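Local coordinates for protein DspB (Aggregatibacter actinomycetemcomitans, PDB 1YHT) that hydrolyses beta-linked N-acetylhexosamine residues as a family 20 glycoside hydrolase and releases bacterial biofilm, probably by cutting its N-acetylglucosamine polymer, at residues Asp155-Met160 against Ile196-Lys201. Sequence-based numbering, arbitrary orientation.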
loop_
_atom_site.group_PDB
_atom_site.type_symbol
_atom_site.label_atom_id
_atom_site.label_comp_id
_atom_site.label_asym_id
_atom_site.label_seq_id
_atom_site.Cartn_x
_atom_site.Cartn_y
_atom_site.Cartn_z
ATOM N N ASP A 155 14.292 17.196 10.101
ATOM C CA ASP A 155 15.184 16.793 9.034
ATOM C C ASP A 155 14.683 15.512 8.374
ATOM O O ASP A 155 14.774 15.365 7.180
ATOM C CB ASP A 155 16.627 16.647 9.501
ATOM C CG ASP A 155 17.208 17.962 9.985
ATOM O OD1 ASP A 155 16.669 19.024 9.611
ATOM O OD2 ASP A 155 18.184 17.928 10.740
ATOM N N SER A 156 14.141 14.621 9.191
ATOM C CA SER A 156 13.536 13.402 8.740
ATOM C C SER A 156 12.306 13.650 7.911
ATOM O O SER A 156 12.113 13.003 6.855
ATOM C CB SER A 156 13.244 12.499 9.935
ATOM O OG SER A 156 14.496 12.243 10.589
ATOM N N ILE A 157 11.511 14.636 8.343
ATOM C CA ILE A 157 10.333 15.055 7.586
ATOM C C ILE A 157 10.719 15.695 6.245
ATOM O O ILE A 157 10.154 15.359 5.202
ATOM C CB ILE A 157 9.463 16.007 8.405
ATOM C CG1 ILE A 157 9.007 15.270 9.656
ATOM C CG2 ILE A 157 8.254 16.501 7.591
ATOM C CD1 ILE A 157 8.402 16.194 10.757
ATOM N N THR A 158 11.702 16.579 6.272
ATOM C CA THR A 158 12.248 17.168 5.056
ATOM C C THR A 158 12.738 16.076 4.080
ATOM O O THR A 158 12.450 16.112 2.913
ATOM C CB THR A 158 13.380 18.149 5.402
ATOM O OG1 THR A 158 12.844 19.251 6.173
ATOM C CG2 THR A 158 14.024 18.753 4.106
ATOM N N PHE A 159 13.513 15.125 4.574
ATOM C CA PHE A 159 13.974 14.016 3.751
ATOM C C PHE A 159 12.829 13.236 3.083
ATOM O O PHE A 159 12.858 12.999 1.858
ATOM C CB PHE A 159 14.832 13.039 4.551
ATOM C CG PHE A 159 15.108 11.792 3.802
ATOM C CD1 PHE A 159 16.079 11.782 2.813
ATOM C CD2 PHE A 159 14.328 10.656 4.001
ATOM C CE1 PHE A 159 16.318 10.618 2.043
ATOM C CE2 PHE A 159 14.534 9.519 3.231
ATOM C CZ PHE A 159 15.554 9.498 2.254
ATOM N N MET A 160 11.840 12.848 3.891
ATOM C CA MET A 160 10.654 12.128 3.435
ATOM C C MET A 160 9.963 12.897 2.332
ATOM O O MET A 160 9.613 12.308 1.320
ATOM C CB MET A 160 9.638 11.869 4.562
ATOM C CG MET A 160 10.015 10.734 5.453
ATOM S SD MET A 160 10.411 9.201 4.602
ATOM C CE MET A 160 8.938 8.835 3.701
ATOM N N ILE A 196 0.196 11.775 14.607
ATOM C CA ILE A 196 -0.833 12.704 14.121
ATOM C C ILE A 196 -0.167 13.884 13.452
ATOM O O ILE A 196 -0.523 14.280 12.320
ATOM C CB ILE A 196 -1.702 13.242 15.266
ATOM C CG1 ILE A 196 -2.384 12.091 16.020
ATOM C CG2 ILE A 196 -2.700 14.296 14.771
ATOM C CD1 ILE A 196 -2.994 11.085 15.181
ATOM N N THR A 197 0.811 14.438 14.155
ATOM C CA THR A 197 1.546 15.583 13.670
ATOM C C THR A 197 2.258 15.271 12.347
ATOM O O THR A 197 2.255 16.072 11.412
ATOM C CB THR A 197 2.570 16.042 14.742
ATOM O OG1 THR A 197 1.862 16.288 15.963
ATOM C CG2 THR A 197 3.307 17.264 14.310
ATOM N N TYR A 198 2.910 14.121 12.309
ATOM C CA TYR A 198 3.687 13.674 11.152
ATOM C C TYR A 198 2.736 13.452 9.956
ATOM O O TYR A 198 2.958 13.955 8.877
ATOM C CB TYR A 198 4.414 12.371 11.541
ATOM C CG TYR A 198 5.202 11.672 10.434
ATOM C CD1 TYR A 198 6.419 12.198 9.974
ATOM C CD2 TYR A 198 4.737 10.481 9.859
ATOM C CE1 TYR A 198 7.142 11.567 8.952
ATOM C CE2 TYR A 198 5.452 9.851 8.819
ATOM C CZ TYR A 198 6.662 10.395 8.376
ATOM O OH TYR A 198 7.395 9.779 7.368
ATOM N N ALA A 199 1.678 12.695 10.172
ATOM C CA ALA A 199 0.754 12.360 9.083
ATOM C C ALA A 199 0.059 13.638 8.586
ATOM O O ALA A 199 -0.108 13.823 7.384
ATOM C CB ALA A 199 -0.262 11.324 9.530
ATOM N N ASN A 200 -0.303 14.529 9.500
ATOM C CA ASN A 200 -0.905 15.788 9.092
ATOM C C ASN A 200 0.071 16.579 8.223
ATOM O O ASN A 200 -0.328 17.103 7.188
ATOM C CB ASN A 200 -1.398 16.604 10.301
ATOM C CG ASN A 200 -2.743 16.149 10.816
ATOM O OD1 ASN A 200 -3.450 15.404 10.144
ATOM N ND2 ASN A 200 -3.125 16.617 12.019
ATOM N N LYS A 201 1.340 16.622 8.605
ATOM C CA LYS A 201 2.331 17.414 7.842
ATOM C C LYS A 201 2.487 16.902 6.411
ATOM O O LYS A 201 2.580 17.675 5.432
ATOM C CB LYS A 201 3.683 17.475 8.551
ATOM C CG LYS A 201 3.736 18.541 9.635
ATOM C CD LYS A 201 5.006 18.458 10.442
ATOM C CE LYS A 201 5.138 19.640 11.410
ATOM N NZ LYS A 201 6.485 19.644 12.054
#
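Tyr198 reaches from helix 192-208 toward helix 154-171 and meets Ile157 with its ring edge and Met160 with its hydroxyl, both lying near the ring plane. Ile157 CG1 sits 4.0 Å from Tyr198 CD1, the two side chains running past each other in opposite senses. Met160 crosses the tyrosine at about a right angle, its CG 3.4 Å from Tyr198 OH; bends at chi2 and chi3 curl the thioether round so that SD and CE also stay near that oxygen. On the outer side the exposed Lys201 lies extended, and its CD packs 4.1 Å from Ile157 CD1. With CG anti to the backbone N (chi1 175°), the Tyr198 ring is directed obliquely into the 11.5 Å gap between the helix axes, which cross at -33°. The hydroxyl is hydrogen-bonded to Ser117 OG at the end of strand 110-117, and Met160 rests on Leu115 and Ser117 of the same strand. Two neighbouring outer helices of the TIM barrel, linked through strand 177-181, are thus joined to each other and to the barrel wall. The Ser117 bond satisfies a buried hydroxyl and probably helps hold the ring's orientation; the helix-helix join itself depends on van der Waals fit, mostly between apolar groups.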